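Local atomic coordinates of cyclopropane mycolic acid synthase 3 (PDB entry 1L1E), a protein that is thought to transfer a methylene group from S-adenosyl-L-methionine to a double bond of mycolic acid precursors, forming the proximal cyclopropane ring of alpha mycolic acids. Residues 20-25 and 241-246; 36-41 and 233-238; 62-67 and 85-90; 149-154 and 213-218. All coordinates share one frame; numbering follows the deposited sequence.

Interaction 1: 20-25 and 241-246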
loop_
_atom_site.group_PDB
_atom_site.type_symbol
_atom_site.label_atom_id
_atom_site.label_comp_id
_atom_site.label_asym_id
_atom_site.label_seq_id
_atom_site.Cartn_x
_atom_site.Cartn_y
_atom_site.Cartn_z
ATOM N N ASP A 20 10.976 2.185 -14.023
ATOM C CA ASP A 20 9.584 1.757 -14.097
ATOM C C ASP A 20 9.359 0.636 -15.091
ATOM O O ASP A 20 8.406 -0.125 -14.970
ATOM C CB ASP A 20 8.664 2.923 -14.455
ATOM C CG ASP A 20 7.195 2.543 -14.378
ATOM O OD1 ASP A 20 6.803 1.911 -13.373
ATOM O OD2 ASP A 20 6.432 2.880 -15.308
ATOM N N ASP A 21 10.229 0.541 -16.086
ATOM C CA ASP A 21 10.080 -0.504 -17.078
ATOM C C ASP A 21 10.386 -1.841 -16.409
ATOM O O ASP A 21 10.051 -2.901 -16.936
ATOM C CB ASP A 21 11.016 -0.248 -18.254
ATOM C CG ASP A 21 10.308 -0.371 -19.598
ATOM O OD1 ASP A 21 9.233 0.260 -19.767
ATOM O OD2 ASP A 21 10.830 -1.094 -20.481
ATOM N N PHE A 22 11.019 -1.778 -15.238
ATOM C CA PHE A 22 11.334 -2.978 -14.481
ATOM C C PHE A 22 10.054 -3.416 -13.780
ATOM O O PHE A 22 9.670 -4.585 -13.839
ATOM C CB PHE A 22 12.413 -2.704 -13.434
ATOM C CG PHE A 22 12.881 -3.940 -12.720
ATOM C CD1 PHE A 22 13.770 -4.822 -13.339
ATOM C CD2 PHE A 22 12.403 -4.252 -11.457
ATOM C CE1 PHE A 22 14.172 -5.990 -12.709
ATOM C CE2 PHE A 22 12.797 -5.423 -10.813
ATOM C CZ PHE A 22 13.684 -6.294 -11.443
ATOM N N PHE A 23 9.394 -2.470 -13.117
ATOM C CA PHE A 23 8.149 -2.777 -12.418
ATOM C C PHE A 23 7.075 -3.265 -13.375
ATOM O O PHE A 23 6.311 -4.179 -13.058
ATOM C CB PHE A 23 7.621 -1.557 -11.668
ATOM C CG PHE A 23 8.442 -1.180 -10.471
ATOM C CD1 PHE A 23 9.306 -0.090 -10.519
ATOM C CD2 PHE A 23 8.358 -1.923 -9.295
ATOM C CE1 PHE A 23 10.070 0.252 -9.420
ATOM C CE2 PHE A 23 9.125 -1.585 -8.183
ATOM C CZ PHE A 23 9.983 -0.493 -8.249
ATOM N N ARG A 24 7.010 -2.667 -14.555
ATOM C CA ARG A 24 6.001 -3.081 -15.516
ATOM C C ARG A 24 6.167 -4.544 -15.941
ATOM O O ARG A 24 5.277 -5.120 -16.578
ATOM C CB ARG A 24 6.019 -2.152 -16.729
ATOM C CG ARG A 24 5.452 -0.771 -16.443
ATOM C CD ARG A 24 5.340 0.044 -17.725
ATOM N NE ARG A 24 4.459 -0.618 -18.688
ATOM C CZ ARG A 24 4.377 -0.301 -19.976
ATOM N NH1 ARG A 24 5.126 0.676 -20.471
ATOM N NH2 ARG A 24 3.546 -0.965 -20.771
ATOM N N LEU A 25 7.297 -5.149 -15.575
ATOM C CA LEU A 25 7.537 -6.547 -15.912
ATOM C C LEU A 25 6.789 -7.520 -15.002
ATOM O O LEU A 25 6.684 -8.706 -15.323
ATOM C CB LEU A 25 9.038 -6.870 -15.887
ATOM C CG LEU A 25 9.866 -6.246 -17.020
ATOM C CD1 LEU A 25 11.320 -6.672 -16.871
ATOM C CD2 LEU A 25 9.310 -6.675 -18.377
ATOM N N THR A 241 5.776 -15.082 -10.474
ATOM C CA THR A 241 5.568 -15.827 -11.722
ATOM C C THR A 241 5.758 -14.939 -12.947
ATOM O O THR A 241 6.356 -15.351 -13.935
ATOM C CB THR A 241 4.146 -16.456 -11.757
ATOM O OG1 THR A 241 4.025 -17.405 -10.689
ATOM C CG2 THR A 241 3.892 -17.168 -13.092
ATOM N N ALA A 242 5.256 -13.712 -12.866
ATOM C CA ALA A 242 5.366 -12.757 -13.960
ATOM C C ALA A 242 6.821 -12.306 -14.171
ATOM O O ALA A 242 7.320 -12.271 -15.305
ATOM C CB ALA A 242 4.475 -11.555 -13.676
ATOM N N LEU A 243 7.496 -11.972 -13.073
ATOM C CA LEU A 243 8.884 -11.537 -13.135
ATOM C C LEU A 243 9.720 -12.650 -13.750
ATOM O O LEU A 243 10.519 -12.409 -14.654
ATOM C CB LEU A 243 9.407 -11.209 -11.729
ATOM C CG LEU A 243 10.860 -10.735 -11.608
ATOM C CD1 LEU A 243 11.119 -9.570 -12.542
ATOM C CD2 LEU A 243 11.135 -10.328 -10.167
ATOM N N GLU A 244 9.523 -13.871 -13.258
ATOM C CA GLU A 244 10.260 -15.022 -13.761
ATOM C C GLU A 244 10.101 -15.193 -15.265
ATOM O O GLU A 244 11.087 -15.381 -15.976
ATOM C CB GLU A 244 9.804 -16.305 -13.063
ATOM C CG GLU A 244 10.519 -17.545 -13.581
ATOM C CD GLU A 244 10.228 -18.776 -12.754
ATOM O OE1 GLU A 244 10.801 -19.843 -13.053
ATOM O OE2 GLU A 244 9.428 -18.679 -11.807
ATOM N N ALA A 245 8.861 -15.132 -15.745
ATOM C CA ALA A 245 8.597 -15.293 -17.170
ATOM C C ALA A 245 9.265 -14.197 -17.993
ATOM O O ALA A 245 9.524 -14.385 -19.177
ATOM C CB ALA A 245 7.092 -15.304 -17.433
ATOM N N ASN A 246 9.538 -13.055 -17.364
ATOM C CA ASN A 246 10.184 -11.941 -18.056
ATOM C C ASN A 246 11.626 -11.754 -17.592
ATOM O O ASN A 246 12.163 -10.642 -17.625
ATOM C CB ASN A 246 9.406 -10.639 -17.832
ATOM C CG ASN A 246 8.024 -10.674 -18.439
ATOM O OD1 ASN A 246 7.063 -11.102 -17.800
ATOM N ND2 ASN A 246 7.914 -10.229 -19.690
#
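F22 and L25, of the segment around the short helix 20-23, meet the C-terminal end of the long helix 229-245 in this cyclopropane synthase of the S-adenosylmethionine-dependent methyltransferase fold. F22 comes first. Its CB leaves the helix across the line to the partner; chi1 (-174°) sets CG anti to the backbone N, and the far atom of the ring, CZ, lies 4.3 Å from CD1 of L243. The methyl approaches the ring obliquely. Helix 256-274 packs on this pair, V258 touching F22 while Y259, Y262 and M263 touch L243.

Further on, the N-H of L25 bonds back to F22 O, and L25 carries most of the remaining contact. CA of L25 is 5.9 Å from CA of L243, the nearest pair of CA atoms across the contact. The carbonyl of L25 faces the last helical turn: L25 O is 4.0 Å from CB of A242 and comes within 3.6 Å of A242 O, a close approach of two carbonyl oxygens. The isobutyl group of L25 reaches N246, the residue where helical geometry is lost, and also touches Q249 and A250 of helix 247-253. The two side chains pass at a slant, CD2 of L25 sitting 4.0 Å from CB of N246, while CD1 of L25 lies 4.1 Å from N246 O.

Interaction 2: 36-41 and 233-238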
loop_
_atom_site.group_PDB
_atom_site.type_symbol
_atom_site.label_atom_id
_atom_site.label_comp_id
_atom_site.label_asym_id
_atom_site.label_seq_id
_atom_site.Cartn_x
_atom_site.Cartn_y
_atom_site.Cartn_z
ATOM N N ALA A 36 -3.279 -7.391 -3.310
ATOM C CA ALA A 36 -4.538 -7.333 -4.051
ATOM C C ALA A 36 -5.647 -8.025 -3.256
ATOM O O ALA A 36 -5.393 -8.587 -2.175
ATOM C CB ALA A 36 -4.376 -7.981 -5.430
ATOM N N TYR A 37 -6.874 -7.967 -3.771
ATOM C CA TYR A 37 -8.016 -8.590 -3.103
ATOM C C TYR A 37 -8.783 -9.529 -4.038
ATOM O O TYR A 37 -9.527 -9.083 -4.909
ATOM C CB TYR A 37 -8.945 -7.513 -2.549
ATOM C CG TYR A 37 -10.121 -8.040 -1.745
ATOM C CD1 TYR A 37 -9.943 -8.991 -0.739
ATOM C CD2 TYR A 37 -11.407 -7.554 -1.968
ATOM C CE1 TYR A 37 -11.020 -9.445 0.031
ATOM C CE2 TYR A 37 -12.497 -8.001 -1.201
ATOM C CZ TYR A 37 -12.294 -8.942 -0.213
ATOM O OH TYR A 37 -13.372 -9.398 0.510
ATOM N N PHE A 38 -8.597 -10.832 -3.852
ATOM C CA PHE A 38 -9.279 -11.816 -4.682
ATOM C C PHE A 38 -10.694 -12.115 -4.182
ATOM O O PHE A 38 -10.921 -13.122 -3.512
ATOM C CB PHE A 38 -8.455 -13.106 -4.760
ATOM C CG PHE A 38 -7.110 -12.926 -5.425
ATOM C CD1 PHE A 38 -6.030 -12.386 -4.720
ATOM C CD2 PHE A 38 -6.937 -13.256 -6.770
ATOM C CE1 PHE A 38 -4.792 -12.171 -5.348
ATOM C CE2 PHE A 38 -5.715 -13.048 -7.407
ATOM C CZ PHE A 38 -4.637 -12.499 -6.688
ATOM N N GLU A 39 -11.634 -11.224 -4.494
ATOM C CA GLU A 39 -13.032 -11.408 -4.100
ATOM C C GLU A 39 -13.482 -12.759 -4.618
ATOM O O GLU A 39 -14.130 -13.525 -3.901
ATOM C CB GLU A 39 -13.923 -10.330 -4.712
ATOM C CG GLU A 39 -14.011 -9.064 -3.921
ATOM C CD GLU A 39 -14.927 -8.062 -4.579
ATOM O OE1 GLU A 39 -15.303 -7.079 -3.914
ATOM O OE2 GLU A 39 -15.270 -8.253 -5.765
ATOM N N ARG A 40 -13.152 -13.022 -5.881
ATOM C CA ARG A 40 -13.455 -14.299 -6.517
ATOM C C ARG A 40 -12.090 -14.948 -6.700
ATOM O O ARG A 40 -11.140 -14.287 -7.121
ATOM C CB ARG A 40 -14.084 -14.137 -7.911
ATOM C CG ARG A 40 -14.975 -12.925 -8.143
ATOM C CD ARG A 40 -15.612 -13.024 -9.538
ATOM N NE ARG A 40 -14.630 -13.349 -10.576
ATOM C CZ ARG A 40 -13.925 -12.455 -11.266
ATOM N NH1 ARG A 40 -14.082 -11.158 -11.044
ATOM N NH2 ARG A 40 -13.050 -12.858 -12.176
ATOM N N ASP A 41 -11.991 -16.234 -6.392
ATOM C CA ASP A 41 -10.730 -16.945 -6.532
ATOM C C ASP A 41 -10.222 -16.986 -7.979
ATOM O O ASP A 41 -9.026 -17.146 -8.222
ATOM C CB ASP A 41 -10.884 -18.372 -6.006
ATOM C CG ASP A 41 -9.677 -19.233 -6.305
ATOM O OD1 ASP A 41 -8.582 -18.921 -5.799
ATOM O OD2 ASP A 41 -9.824 -20.220 -7.055
ATOM N N ALA A 233 -0.304 -13.423 -0.046
ATOM C CA ALA A 233 0.496 -14.571 -0.452
ATOM C C ALA A 233 0.289 -14.843 -1.948
ATOM O O ALA A 233 1.243 -15.085 -2.679
ATOM C CB ALA A 233 0.098 -15.807 0.369
ATOM N N ARG A 234 -0.957 -14.784 -2.405
ATOM C CA ARG A 234 -1.235 -15.043 -3.815
ATOM C C ARG A 234 -0.793 -13.899 -4.737
ATOM O O ARG A 234 -0.462 -14.117 -5.909
ATOM C CB ARG A 234 -2.721 -15.317 -4.041
ATOM C CG ARG A 234 -2.931 -16.218 -5.245
ATOM C CD ARG A 234 -3.916 -15.674 -6.236
ATOM N NE ARG A 234 -5.285 -16.016 -5.888
ATOM C CZ ARG A 234 -6.159 -16.511 -6.755
ATOM N NH1 ARG A 234 -5.791 -16.719 -8.010
ATOM N NH2 ARG A 234 -7.397 -16.791 -6.371
ATOM N N THR A 235 -0.815 -12.681 -4.209
ATOM C CA THR A 235 -0.391 -11.518 -4.972
ATOM C C THR A 235 1.105 -11.701 -5.226
ATOM O O THR A 235 1.576 -11.611 -6.355
ATOM C CB THR A 235 -0.601 -10.227 -4.167
ATOM O OG1 THR A 235 -1.989 -10.093 -3.831
ATOM C CG2 THR A 235 -0.143 -9.009 -4.975
ATOM N N LEU A 236 1.844 -11.979 -4.158
ATOM C CA LEU A 236 3.281 -12.178 -4.250
ATOM C C LEU A 236 3.618 -13.333 -5.197
ATOM O O LEU A 236 4.563 -13.233 -5.976
ATOM C CB LEU A 236 3.866 -12.428 -2.852
ATOM C CG LEU A 236 3.831 -11.214 -1.904
ATOM C CD1 LEU A 236 4.202 -11.642 -0.498
ATOM C CD2 LEU A 236 4.792 -10.136 -2.400
ATOM N N ASP A 237 2.860 -14.425 -5.130
ATOM C CA ASP A 237 3.111 -15.552 -6.025
ATOM C C ASP A 237 2.975 -15.081 -7.467
ATOM O O ASP A 237 3.828 -15.360 -8.317
ATOM C CB ASP A 237 2.109 -16.693 -5.788
ATOM C CG ASP A 237 2.423 -17.510 -4.548
ATOM O OD1 ASP A 237 3.612 -17.597 -4.172
ATOM O OD2 ASP A 237 1.476 -18.082 -3.957
ATOM N N MET A 238 1.901 -14.355 -7.746
ATOM C CA MET A 238 1.678 -13.878 -9.099
ATOM C C MET A 238 2.727 -12.882 -9.581
ATOM O O MET A 238 3.109 -12.916 -10.748
ATOM C CB MET A 238 0.263 -13.314 -9.232
ATOM C CG MET A 238 -0.813 -14.406 -9.122
ATOM S SD MET A 238 -2.507 -13.816 -9.287
ATOM C CE MET A 238 -2.703 -13.821 -11.036
#
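R234 CG stands anti to the backbone N (chi1 -152°), and the chain, bent at chi2 and chi3, folds back over F38, whose own CG is anti to the carbonyl carbon. Guanidinium and ring lie flat on each other, planes within 1°, centres 3.9 Å apart: an offset cation-pi stack. CD of R234 adds a CH-pi contact over the same face, 3.5 Å from the ring centroid. At the ring edge SD of M238 makes a Met-aromatic contact, 3.6 Å from F38 CZ. F38 is the centre of an inverse gamma turn in the loop between helices 20-23 and 45-58, and this turn presents the ring to helix 229-245. Beyond the ring, NH2 of R234 bonds to D41 O and pairs with D41 OD1, although both modelled separations are too short to be trusted in detail. At the start of segment 36-41, where the A36 side chain is about 9 Å from the bound S-adenosyl-L-homocysteine, A36 N donates to T235 OG1 over 3.0 Å, while that hydroxyl itself donates to H231 O one helical turn back.

Interaction 3: 62-67 and 85-90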
loop_
_atom_site.group_PDB
_atom_site.type_symbol
_atom_site.label_atom_id
_atom_site.label_comp_id
_atom_site.label_asym_id
_atom_site.label_seq_id
_atom_site.Cartn_x
_atom_site.Cartn_y
_atom_site.Cartn_z
ATOM N N LEU A 62 -17.575 7.557 0.129
ATOM C CA LEU A 62 -17.391 8.663 -0.801
ATOM C C LEU A 62 -18.682 9.164 -1.451
ATOM O O LEU A 62 -19.534 8.377 -1.879
ATOM C CB LEU A 62 -16.409 8.256 -1.905
ATOM C CG LEU A 62 -14.936 8.107 -1.518
ATOM C CD1 LEU A 62 -14.168 7.522 -2.685
ATOM C CD2 LEU A 62 -14.360 9.472 -1.130
ATOM N N GLU A 63 -18.819 10.483 -1.519
ATOM C CA GLU A 63 -19.984 11.107 -2.135
ATOM C C GLU A 63 -19.454 12.027 -3.233
ATOM O O GLU A 63 -18.371 12.604 -3.095
ATOM C CB GLU A 63 -20.763 11.918 -1.106
ATOM C CG GLU A 63 -21.200 11.128 0.122
ATOM C CD GLU A 63 -22.251 10.081 -0.184
ATOM O OE1 GLU A 63 -22.710 9.410 0.767
ATOM O OE2 GLU A 63 -22.622 9.923 -1.366
ATOM N N PRO A 64 -20.207 12.175 -4.335
ATOM C CA PRO A 64 -19.771 13.034 -5.439
ATOM C C PRO A 64 -19.414 14.454 -5.002
ATOM O O PRO A 64 -20.131 15.072 -4.223
ATOM C CB PRO A 64 -20.965 13.005 -6.395
ATOM C CG PRO A 64 -21.525 11.630 -6.180
ATOM C CD PRO A 64 -21.474 11.497 -4.663
ATOM N N GLY A 65 -18.295 14.961 -5.499
ATOM C CA GLY A 65 -17.913 16.311 -5.147
ATOM C C GLY A 65 -16.950 16.438 -3.985
ATOM O O GLY A 65 -16.415 17.526 -3.766
ATOM N N MET A 66 -16.738 15.351 -3.238
ATOM C CA MET A 66 -15.805 15.358 -2.108
ATOM C C MET A 66 -14.379 15.359 -2.640
ATOM O O MET A 66 -14.143 15.105 -3.823
ATOM C CB MET A 66 -15.952 14.100 -1.243
ATOM C CG MET A 66 -17.200 13.962 -0.385
ATOM S SD MET A 66 -17.094 12.361 0.503
ATOM C CE MET A 66 -18.550 12.477 1.555
ATOM N N THR A 67 -13.428 15.622 -1.749
ATOM C CA THR A 67 -12.017 15.616 -2.101
ATOM C C THR A 67 -11.376 14.446 -1.354
ATOM O O THR A 67 -11.591 14.265 -0.156
ATOM C CB THR A 67 -11.315 16.929 -1.676
ATOM O OG1 THR A 67 -11.994 18.053 -2.256
ATOM C CG2 THR A 67 -9.856 16.929 -2.137
ATOM N N LYS A 85 -15.239 5.997 -10.913
ATOM C CA LYS A 85 -16.334 5.264 -10.292
ATOM C C LYS A 85 -17.074 6.009 -9.192
ATOM O O LYS A 85 -18.289 5.875 -9.061
ATOM C CB LYS A 85 -15.853 3.915 -9.725
ATOM C CG LYS A 85 -16.975 3.144 -9.029
ATOM C CD LYS A 85 -16.555 1.767 -8.520
ATOM C CE LYS A 85 -17.712 1.129 -7.753
ATOM N NZ LYS A 85 -17.521 -0.332 -7.543
ATOM N N TYR A 86 -16.356 6.794 -8.394
ATOM C CA TYR A 86 -17.009 7.498 -7.301
ATOM C C TYR A 86 -17.229 8.988 -7.553
ATOM O O TYR A 86 -17.870 9.665 -6.761
ATOM C CB TYR A 86 -16.218 7.272 -6.005
ATOM C CG TYR A 86 -16.026 5.794 -5.684
ATOM C CD1 TYR A 86 -15.041 5.040 -6.332
ATOM C CD2 TYR A 86 -16.852 5.145 -4.766
ATOM C CE1 TYR A 86 -14.886 3.672 -6.072
ATOM C CE2 TYR A 86 -16.706 3.770 -4.498
ATOM C CZ TYR A 86 -15.724 3.050 -5.155
ATOM O OH TYR A 86 -15.576 1.706 -4.897
ATOM N N ASP A 87 -16.687 9.493 -8.654
ATOM C CA ASP A 87 -16.861 10.893 -9.039
ATOM C C ASP A 87 -16.419 11.926 -7.991
ATOM O O ASP A 87 -17.150 12.876 -7.687
ATOM C CB ASP A 87 -18.330 11.118 -9.427
ATOM C CG ASP A 87 -18.572 12.473 -10.047
ATOM O OD1 ASP A 87 -17.650 12.989 -10.712
ATOM O OD2 ASP A 87 -19.687 13.017 -9.882
ATOM N N VAL A 88 -15.219 11.746 -7.447
ATOM C CA VAL A 88 -14.695 12.673 -6.450
ATOM C C VAL A 88 -13.459 13.381 -6.973
ATOM O O VAL A 88 -12.871 12.960 -7.965
ATOM C CB VAL A 88 -14.313 11.941 -5.134
ATOM C CG1 VAL A 88 -15.527 11.270 -4.550
ATOM C CG2 VAL A 88 -13.196 10.909 -5.393
ATOM N N ASN A 89 -13.087 14.474 -6.308
ATOM C CA ASN A 89 -11.893 15.243 -6.648
ATOM C C ASN A 89 -10.778 14.527 -5.887
ATOM O O ASN A 89 -11.039 13.929 -4.839
ATOM C CB ASN A 89 -12.023 16.684 -6.131
ATOM C CG ASN A 89 -13.272 17.378 -6.643
ATOM O OD1 ASN A 89 -13.374 17.716 -7.830
ATOM N ND2 ASN A 89 -14.236 17.585 -5.752
ATOM N N VAL A 90 -9.552 14.580 -6.398
ATOM C CA VAL A 90 -8.450 13.898 -5.727
ATOM C C VAL A 90 -7.144 14.692 -5.637
ATOM O O VAL A 90 -6.951 15.704 -6.311
ATOM C CB VAL A 90 -8.129 12.527 -6.413
ATOM C CG1 VAL A 90 -9.367 11.643 -6.426
ATOM C CG2 VAL A 90 -7.643 12.745 -7.833
HETATM O O HOH W 1 -19.865 8.652 -4.730
#
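L62 lays its CD1 methyl against the root of the Y86 side chain, 3.9 Å from Y86 CB and from Y86 CG, the two side chains crossing at about a right angle. Its other methyl, CD2, reaches CG1 of V88 at 4.0 Å, and V88 CG1 also sits against E63 O. Beside this apolar patch a water donates to both L62 O and Y86 O, joining the two backbones.

Next along the chain comes a type II turn from E63 to M66. G65, at positive phi within it, turns its N-H onto D87 O (3.2 Å), a carbonyl that also accepts from R114 NE. The chain then enters strand 67-71 and pairs in parallel with strand 89-94: N89 N donates to M66 O at 2.8 Å, nearly straight down the carbonyl. This is the beta-alpha-beta unit of the Rossmann-like methyltransferase fold, helix 77-86 being the crossover between the two strands. T67 and N89 put their side chains on the same face of the sheet, with T67 OG1 4.1 Å from N89 CB.

N89 links the chain leading into strands 67-71 and 116-120. M66 O takes one good bond from N89 N and a weak one from N89 ND2; with OD1 accepting from S115 N, just before strand 116-120, this probably settles which way the amide is turned.

Interaction 4: 149-154 and 213-218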
loop_
_atom_site.group_PDB
_atom_site.type_symbol
_atom_site.label_atom_id
_atom_site.label_comp_id
_atom_site.label_asym_id
_atom_site.label_seq_id
_atom_site.Cartn_x
_atom_site.Cartn_y
_atom_site.Cartn_z
ATOM N N HIS A 149 3.382 11.709 14.419
ATOM C CA HIS A 149 3.268 12.852 13.518
ATOM C C HIS A 149 2.262 12.563 12.395
ATOM O O HIS A 149 1.390 13.379 12.098
ATOM C CB HIS A 149 4.653 13.183 12.948
ATOM C CG HIS A 149 4.710 14.479 12.204
ATOM N ND1 HIS A 149 3.896 15.549 12.507
ATOM C CD2 HIS A 149 5.489 14.881 11.172
ATOM C CE1 HIS A 149 4.166 16.551 11.691
ATOM N NE2 HIS A 149 5.129 16.171 10.870
ATOM N N PHE A 150 2.385 11.387 11.791
ATOM C CA PHE A 150 1.488 10.977 10.719
ATOM C C PHE A 150 0.030 11.023 11.167
ATOM O O PHE A 150 -0.823 11.604 10.500
ATOM C CB PHE A 150 1.843 9.560 10.270
ATOM C CG PHE A 150 0.863 8.968 9.305
ATOM C CD1 PHE A 150 0.795 9.427 7.993
ATOM C CD2 PHE A 150 0.012 7.937 9.706
ATOM C CE1 PHE A 150 -0.103 8.866 7.082
ATOM C CE2 PHE A 150 -0.895 7.364 8.803
ATOM C CZ PHE A 150 -0.951 7.827 7.490
ATOM N N PHE A 151 -0.265 10.411 12.302
ATOM C CA PHE A 151 -1.630 10.411 12.774
ATOM C C PHE A 151 -2.118 11.799 13.181
ATOM O O PHE A 151 -3.291 12.109 13.013
ATOM C CB PHE A 151 -1.792 9.381 13.892
ATOM C CG PHE A 151 -1.793 7.961 13.379
ATOM C CD1 PHE A 151 -0.769 7.073 13.716
ATOM C CD2 PHE A 151 -2.800 7.526 12.519
ATOM C CE1 PHE A 151 -0.751 5.781 13.209
ATOM C CE2 PHE A 151 -2.791 6.229 12.002
ATOM C CZ PHE A 151 -1.765 5.357 12.346
ATOM N N GLU A 152 -1.220 12.641 13.691
ATOM C CA GLU A 152 -1.605 13.999 14.059
ATOM C C GLU A 152 -1.956 14.797 12.795
ATOM O O GLU A 152 -2.935 15.538 12.774
ATOM C CB GLU A 152 -0.468 14.708 14.807
ATOM C CG GLU A 152 -0.473 16.222 14.636
ATOM C CD GLU A 152 0.760 16.902 15.217
ATOM O OE1 GLU A 152 1.895 16.444 14.940
ATOM O OE2 GLU A 152 0.592 17.905 15.942
ATOM N N VAL A 153 -1.145 14.649 11.752
ATOM C CA VAL A 153 -1.377 15.362 10.498
ATOM C C VAL A 153 -2.642 14.892 9.777
ATOM O O VAL A 153 -3.427 15.714 9.303
ATOM C CB VAL A 153 -0.179 15.208 9.529
ATOM C CG1 VAL A 153 -0.477 15.905 8.213
ATOM C CG2 VAL A 153 1.074 15.788 10.154
ATOM N N THR A 154 -2.840 13.577 9.685
ATOM C CA THR A 154 -4.025 13.050 9.011
ATOM C C THR A 154 -5.308 13.362 9.786
ATOM O O THR A 154 -6.353 13.607 9.191
ATOM C CB THR A 154 -3.920 11.519 8.789
ATOM O OG1 THR A 154 -3.520 10.875 10.010
ATOM C CG2 THR A 154 -2.911 11.215 7.691
ATOM N N GLU A 213 -2.323 2.075 19.061
ATOM C CA GLU A 213 -1.673 2.985 19.999
ATOM C C GLU A 213 -1.643 4.427 19.517
ATOM O O GLU A 213 -2.242 5.302 20.136
ATOM C CB GLU A 213 -0.236 2.532 20.264
ATOM C CG GLU A 213 0.496 3.375 21.300
ATOM C CD GLU A 213 2.005 3.194 21.265
ATOM O OE1 GLU A 213 2.684 3.808 22.116
ATOM O OE2 GLU A 213 2.517 2.452 20.397
ATOM N N TYR A 214 -0.936 4.664 18.417
ATOM C CA TYR A 214 -0.791 6.008 17.871
ATOM C C TYR A 214 -2.016 6.613 17.224
ATOM O O TYR A 214 -2.191 7.826 17.254
ATOM C CB TYR A 214 0.360 6.057 16.870
ATOM C CG TYR A 214 1.707 5.925 17.519
ATOM C CD1 TYR A 214 2.215 4.674 17.866
ATOM C CD2 TYR A 214 2.470 7.056 17.808
ATOM C CE1 TYR A 214 3.451 4.554 18.477
ATOM C CE2 TYR A 214 3.703 6.946 18.421
ATOM C CZ TYR A 214 4.191 5.695 18.752
ATOM O OH TYR A 214 5.425 5.582 19.341
ATOM N N ALA A 215 -2.857 5.783 16.624
ATOM C CA ALA A 215 -4.052 6.297 15.980
ATOM C C ALA A 215 -4.968 6.882 17.047
ATOM O O ALA A 215 -5.358 8.052 16.981
ATOM C CB ALA A 215 -4.767 5.180 15.221
ATOM N N GLU A 216 -5.290 6.061 18.038
ATOM C CA GLU A 216 -6.171 6.468 19.125
ATOM C C GLU A 216 -5.641 7.629 19.959
ATOM O O GLU A 216 -6.420 8.391 20.520
ATOM C CB GLU A 216 -6.447 5.280 20.037
ATOM C CG GLU A 216 -7.347 4.232 19.428
ATOM C CD GLU A 216 -7.345 2.946 20.230
ATOM O OE1 GLU A 216 -7.268 3.026 21.475
ATOM O OE2 GLU A 216 -7.434 1.859 19.616
ATOM N N LYS A 217 -4.324 7.765 20.044
ATOM C CA LYS A 217 -3.738 8.845 20.838
ATOM C C LYS A 217 -3.860 10.241 20.227
ATOM O O LYS A 217 -3.468 11.228 20.852
ATOM C CB LYS A 217 -2.272 8.536 21.149
ATOM C CG LYS A 217 -2.096 7.523 22.279
ATOM C CD LYS A 217 -0.638 7.127 22.446
ATOM C CE LYS A 217 -0.454 6.173 23.620
ATOM N NZ LYS A 217 0.949 5.681 23.710
ATOM N N VAL A 218 -4.389 10.332 19.009
ATOM C CA VAL A 218 -4.573 11.638 18.389
ATOM C C VAL A 218 -6.067 11.916 18.269
ATOM O O VAL A 218 -6.472 12.977 17.810
ATOM C CB VAL A 218 -3.895 11.747 16.991
ATOM C CG1 VAL A 218 -2.418 11.431 17.115
ATOM C CG2 VAL A 218 -4.571 10.821 15.982
#
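F151 of helix 147-157 packs on Y214 and A215 near the end of helix 208-216, joining two helices of the Rossmann-like methyltransferase domain. The contact is apolar. Chi1 (-74°) sets CG of F151 anti to the carbonyl carbon, and the ring has A215 CA over the centre of one face. CD2 of the preceding F150 covers the opposite face, so the ring is held between its own helix and the neighbour.

A CH-pi contact comes from the A215 methyl, CB lying 4.1 Å from the ring centroid and 17° off the normal. At another part of the rim, F151 CD1 lies 3.5 Å from CB of Y214, which comes in obliquely, the two side chains crossing at about a right angle; the phenol itself heads off to meet H144 edge-to-face. Further out, the F151 ring touches M164 and L166 of strand 163-170, and thus the central sheet.

V218, at the end of segment 213-218, closes the contact with both methyls. CG1 sits 3.8 Å from the backbone N of E152, whose carboxylate forms a salt bridge with R156, and CG2 lies 3.8 Å from F151 CB and 3.5 Å from F151 O.

In the fold
Interactions 1 and 2 share helix 229-245, their centres about 17 Å apart: the N-terminal region is fastened to it first near the helix end (20-25), then further back along it (36-41). Each of these contacts spans most of the chain, and interactions 3 and 4 both fall between their halves. Interaction 3 closes early, within the first beta-alpha-beta unit of the seven-stranded sheet. Interaction 4 follows it, pairing two helices about 25 Å away, centre to centre, and about 37 Å from interaction 1, across the chain's centre. The long-range pair thus attaches the N-terminal segment, which includes Y33 and S34 of the probable cofactor site, to the late helices, while interactions 3 and 4 lie within the Rossmann-like domain.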